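Local coordinates for putative cytoplasmic protein (Salmonella enterica subsp. enterica serovar Typhimurium, PDB 4IQN) that is of unknown function, a putative cytoplasmic protein of the DUF5066 family that is a single chain in the crystal assembly, at residues L35-Y40 against T49-S54; R121-I126 against F137-E142. All coordinates share one frame; numbering follows the deposited sequence.

Interaction 1: L35-Y40 against T49-S54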
# COMPACT_ATOMS: atom_id res chain seq x y z
N LEU A 35 16.95 0.49 4.83
CA LEU A 35 15.77 -0.11 4.21
C LEU A 35 15.72 0.10 2.71
O LEU A 35 16.04 1.17 2.20
CB LEU A 35 14.48 0.41 4.85
CG LEU A 35 14.29 0.12 6.36
CD1 LEU A 35 13.02 0.80 6.81
CD2 LEU A 35 14.23 -1.37 6.68
N ARG A 36 15.33 -0.96 2.02
CA ARG A 36 15.07 -0.95 0.59
C ARG A 36 13.80 -1.77 0.38
O ARG A 36 13.36 -2.48 1.29
CB ARG A 36 16.24 -1.58 -0.16
CG ARG A 36 17.57 -0.84 0.03
CD ARG A 36 17.76 0.34 -0.90
NE ARG A 36 17.84 -0.13 -2.28
CZ ARG A 36 17.90 0.65 -3.35
NH1 ARG A 36 17.91 1.97 -3.23
NH2 ARG A 36 17.96 0.08 -4.55
N VAL A 37 13.21 -1.70 -0.81
CA VAL A 37 12.06 -2.55 -1.13
C VAL A 37 12.33 -3.28 -2.45
O VAL A 37 12.90 -2.70 -3.40
CB VAL A 37 10.72 -1.73 -1.15
CG1 VAL A 37 10.82 -0.56 -2.07
CG2 VAL A 37 9.52 -2.64 -1.49
N ARG A 38 11.93 -4.56 -2.54
CA ARG A 38 11.93 -5.24 -3.84
C ARG A 38 11.18 -4.43 -4.90
O ARG A 38 10.14 -3.82 -4.61
CB ARG A 38 11.35 -6.65 -3.71
CG ARG A 38 12.28 -7.59 -2.94
CD ARG A 38 13.45 -7.99 -3.80
NE ARG A 38 14.24 -9.06 -3.16
CZ ARG A 38 13.94 -10.35 -3.24
NH1 ARG A 38 12.87 -10.74 -3.92
NH2 ARG A 38 14.72 -11.25 -2.64
N LYS A 39 11.72 -4.38 -6.12
CA LYS A 39 11.11 -3.64 -7.23
C LYS A 39 9.94 -4.39 -7.85
O LYS A 39 8.98 -3.75 -8.33
CB LYS A 39 12.17 -3.34 -8.29
CG LYS A 39 11.75 -2.59 -9.55
CD LYS A 39 11.36 -1.13 -9.31
CE LYS A 39 10.95 -0.40 -10.60
NZ LYS A 39 12.10 0.10 -11.39
N TYR A 40 9.99 -5.71 -7.85
CA TYR A 40 9.03 -6.54 -8.58
C TYR A 40 8.28 -7.50 -7.69
O TYR A 40 8.73 -7.87 -6.61
CB TYR A 40 9.75 -7.31 -9.70
CG TYR A 40 10.40 -6.41 -10.72
CD1 TYR A 40 9.64 -5.72 -11.62
CD2 TYR A 40 11.81 -6.23 -10.76
CE1 TYR A 40 10.20 -4.87 -12.54
CE2 TYR A 40 12.38 -5.38 -11.71
CZ TYR A 40 11.56 -4.70 -12.59
OH TYR A 40 12.04 -3.85 -13.53
N THR A 49 14.69 -1.23 -4.90
CA THR A 49 14.57 0.18 -5.19
C THR A 49 14.29 0.92 -3.87
O THR A 49 14.29 0.29 -2.80
CB THR A 49 13.46 0.41 -6.23
OG1 THR A 49 13.51 1.75 -6.70
CG2 THR A 49 12.04 0.09 -5.66
N GLU A 50 14.05 2.23 -3.95
CA GLU A 50 13.91 3.09 -2.75
C GLU A 50 12.52 3.03 -2.14
O GLU A 50 11.52 2.88 -2.88
CB GLU A 50 14.22 4.55 -3.09
CG GLU A 50 15.68 4.85 -3.45
CD GLU A 50 16.05 4.48 -4.89
OE1 GLU A 50 15.20 4.59 -5.81
OE2 GLU A 50 17.23 4.08 -5.09
N LEU A 51 12.45 3.16 -0.82
CA LEU A 51 11.18 3.33 -0.13
C LEU A 51 10.62 4.71 -0.49
O LEU A 51 11.39 5.62 -0.85
CB LEU A 51 11.34 3.26 1.39
CG LEU A 51 11.13 1.92 2.05
CD1 LEU A 51 12.19 0.94 1.58
CD2 LEU A 51 11.17 2.06 3.54
N PRO A 52 9.28 4.87 -0.40
CA PRO A 52 8.79 6.22 -0.53
C PRO A 52 9.09 7.04 0.73
O PRO A 52 9.14 6.47 1.83
CB PRO A 52 7.28 6.03 -0.69
CG PRO A 52 6.97 4.76 0.04
CD PRO A 52 8.23 3.90 -0.15
N GLU A 53 9.22 8.36 0.57
CA GLU A 53 9.59 9.24 1.68
C GLU A 53 8.62 9.19 2.85
O GLU A 53 9.04 9.23 4.02
CB GLU A 53 9.80 10.69 1.20
CG GLU A 53 10.95 10.87 0.22
CD GLU A 53 12.30 10.34 0.75
OE1 GLU A 53 12.72 10.75 1.85
OE2 GLU A 53 12.94 9.49 0.07
N SER A 54 7.32 9.11 2.54
CA SER A 54 6.28 9.04 3.56
C SER A 54 6.49 7.85 4.50
O SER A 54 6.40 7.97 5.69
CB SER A 54 4.90 8.95 2.89
OG SER A 54 4.83 7.82 2.04
O HOH W 1 14.98 3.21 0.54
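The guanidinium of Arg36 lies flat over the backbone between Thr49 and Glu50: Thr49 C sits 3.6 Å from the guanidinium plane, under its centre, and Glu50 N lies under the same face toward the rim. Bends at chi2 (-84°) and chi3 (-65°) place Arg36 CD and NE near Thr49 O, NE at 3.6 Å. From there NH1 makes a salt bridge to Glu50 OE2 at 2.9 Å, reaching the oxygen from above the carboxylate plane, with the two flat groups 74° apart. NH2 is held as well, by Thr48 OG1. Beneath, Val37 and Thr49 form an antiparallel hydrogen-bonded pair, Val37 N to Thr49 O at 3.0 Å and Thr49 N to Val37 O at 2.8 Å. On the face of that pair's side chains, Val37 CG1 meets Thr49 CG2 at 3.8 Å, while Lys39 CD rests against Thr49 CG2. Past the bridge, Leu51 CD1 packs on Arg36 C at 3.4 Å and CD2 on Leu35 CB; a water joins Leu35 O to Leu51 N. Two backbone bonds thus join Val37 and Thr49 in this three-stranded mixed sheet, with leucine packing beyond and an ion pair whose charges probably offset each other.

Interaction 2: R121-I126 against F137-E142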
# COMPACT_ATOMS: atom_id res chain seq x y z
N ARG A 121 6.33 -8.79 -15.28
CA ARG A 121 6.37 -7.34 -15.24
C ARG A 121 5.73 -6.72 -14.00
O ARG A 121 5.94 -5.53 -13.76
CB ARG A 121 5.74 -6.75 -16.53
CG ARG A 121 6.46 -7.23 -17.78
CD ARG A 121 6.12 -6.40 -19.02
NE ARG A 121 6.73 -7.00 -20.20
CZ ARG A 121 6.38 -6.79 -21.47
NH1 ARG A 121 5.41 -5.97 -21.76
NH2 ARG A 121 7.00 -7.41 -22.45
N LEU A 122 4.97 -7.49 -13.22
CA LEU A 122 4.15 -6.88 -12.14
C LEU A 122 5.08 -6.21 -11.10
O LEU A 122 6.13 -6.76 -10.76
CB LEU A 122 3.24 -7.89 -11.48
CG LEU A 122 2.01 -8.34 -12.29
CD1 LEU A 122 1.45 -9.62 -11.66
CD2 LEU A 122 0.96 -7.22 -12.35
N PRO A 123 4.72 -5.01 -10.65
CA PRO A 123 5.52 -4.33 -9.66
C PRO A 123 5.29 -4.89 -8.28
O PRO A 123 4.27 -5.52 -8.01
CB PRO A 123 5.00 -2.89 -9.70
CG PRO A 123 3.59 -3.03 -10.14
CD PRO A 123 3.58 -4.18 -11.09
N ALA A 124 6.24 -4.63 -7.40
CA ALA A 124 6.08 -4.98 -5.99
C ALA A 124 4.94 -4.23 -5.35
O ALA A 124 4.56 -3.19 -5.86
CB ALA A 124 7.35 -4.70 -5.21
N LEU A 125 4.43 -4.76 -4.25
CA LEU A 125 3.39 -4.13 -3.44
C LEU A 125 3.84 -4.09 -2.01
O LEU A 125 4.46 -5.01 -1.53
CB LEU A 125 2.06 -4.91 -3.49
CG LEU A 125 1.47 -5.14 -4.87
CD1 LEU A 125 0.31 -6.13 -4.85
CD2 LEU A 125 1.03 -3.80 -5.44
N ILE A 126 3.50 -3.00 -1.32
CA ILE A 126 3.61 -2.92 0.12
C ILE A 126 2.20 -2.80 0.65
O ILE A 126 1.47 -1.85 0.27
CB ILE A 126 4.45 -1.70 0.58
CG1 ILE A 126 5.93 -1.83 0.16
CG2 ILE A 126 4.38 -1.54 2.09
CD1 ILE A 126 6.75 -0.61 0.54
N PHE A 137 -2.57 -0.68 -1.00
CA PHE A 137 -1.17 -1.07 -1.28
C PHE A 137 -0.42 0.15 -1.78
O PHE A 137 -0.97 1.02 -2.45
CB PHE A 137 -1.06 -2.12 -2.38
CG PHE A 137 -1.97 -3.29 -2.24
CD1 PHE A 137 -1.58 -4.43 -1.57
CD2 PHE A 137 -3.23 -3.27 -2.81
CE1 PHE A 137 -2.42 -5.52 -1.43
CE2 PHE A 137 -4.06 -4.34 -2.71
CZ PHE A 137 -3.68 -5.47 -2.01
N ILE A 138 0.85 0.22 -1.45
CA ILE A 138 1.74 1.09 -2.12
C ILE A 138 2.20 0.33 -3.35
O ILE A 138 2.65 -0.84 -3.25
CB ILE A 138 2.93 1.52 -1.23
CG1 ILE A 138 2.47 2.05 0.14
CG2 ILE A 138 3.70 2.61 -1.92
CD1 ILE A 138 3.65 2.42 1.02
N TYR A 139 2.08 0.98 -4.50
CA TYR A 139 2.32 0.35 -5.81
C TYR A 139 3.72 0.72 -6.24
O TYR A 139 3.96 1.86 -6.62
CB TYR A 139 1.29 0.88 -6.83
CG TYR A 139 1.00 -0.03 -7.99
CD1 TYR A 139 0.43 -1.29 -7.79
CD2 TYR A 139 1.27 0.36 -9.30
CE1 TYR A 139 0.17 -2.14 -8.87
CE2 TYR A 139 1.00 -0.50 -10.38
CZ TYR A 139 0.45 -1.75 -10.16
OH TYR A 139 0.18 -2.61 -11.24
N ILE A 140 4.66 -0.24 -6.15
CA ILE A 140 6.07 0.09 -6.29
C ILE A 140 6.50 0.12 -7.77
O ILE A 140 6.99 -0.87 -8.30
CB ILE A 140 6.92 -0.89 -5.50
CG1 ILE A 140 6.46 -1.02 -4.06
CG2 ILE A 140 8.41 -0.50 -5.56
CD1 ILE A 140 6.46 0.26 -3.22
N THR A 141 6.27 1.25 -8.42
CA THR A 141 6.63 1.45 -9.80
C THR A 141 7.74 2.48 -9.82
O THR A 141 8.91 2.11 -9.68
CB THR A 141 5.42 1.89 -10.63
OG1 THR A 141 4.75 2.93 -9.94
CG2 THR A 141 4.47 0.74 -10.80
N GLU A 142 7.40 3.75 -9.90
CA GLU A 142 8.41 4.81 -10.00
C GLU A 142 8.00 5.88 -9.01
O GLU A 142 6.79 6.13 -8.84
CB GLU A 142 8.48 5.41 -11.42
CG GLU A 142 8.83 4.44 -12.54
CD GLU A 142 10.24 3.86 -12.42
OE1 GLU A 142 11.12 4.54 -11.83
OE2 GLU A 142 10.50 2.71 -12.90
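Ile126, Ile138, Ile140 and Ala124 bring their side chains together on one face of a beta hairpin, whose strands 124-128 and 135-140 open a four-stranded antiparallel sheet. Ile126 and Ile138 lie side by side, pointing the same way, with their CB atoms 4.0 Å apart. Ile126 CD1 crosses to Ile140 CD1, and Ala124 CB meets Ile140 CB at 3.8 Å.

The other face carries Leu125 between two aromatic residues. Its CD2 methyl reaches Tyr139 CD1 at 3.5 Å, coming obliquely to that ring, while CD1 stands over one face of the Phe137 ring, toward the rim. Pro123 supplies a CH-pi contact over a face of the Tyr139 ring: its CG lies 3.7 Å from the ring centroid, 25° off the ring normal. Tyr139 CG, at the root of the ring that receives both, is set anti to the backbone N (chi1 -155°). Leu206 and Leu207 of helix 190-207 touch Tyr139 as well.

Three backbone hydrogen bonds join these segments. Ile126 and Ile138 exchange a reciprocal pair, whereas Ile140 N donates to Ala124 O with the donor tilted 28° from the carbonyl plane. Between these bonds, Leu125 CA makes a CA-H...O contact with Ile138 O.

Toward the polar margin, Ile140 is the centre of an inverse gamma turn, closed by a weak bond from Thr141 N to Tyr139 O. The hydroxyls beyond are engaged elsewhere, Tyr139 OH with Glu210 and Thr141 OG1 with Asp203, both hydrogen-bonded. Thr141 instead turns its methyl to the proline, as CG2 is anti to its own carbonyl carbon. Pro123 CB touches that methyl and also approaches Ile140 O, at 3.2 Å.

How the interactions relate
Interactions 1 and 2 touch directly, their centres about 9 Å apart, and the chain completes the first before it enters the second. The join runs from the end of strand 36-38 to the start of strand 124-128: Lys39 O and Ala124 N lie 3.0 Å apart in a probable hydrogen bond, and Ala124 CB packs against Arg38 O. The lysine chain continues toward the loop that follows strand 135-140, where Lys39 CE packs on Thr141 O, 3.4 Å away, and NZ forms a long, weak ion pair with Glu142 OE2. Lys39 links the mixed sheet to both segments of interaction 2, by a backbone bond and its side chain. No active site or ligand is known.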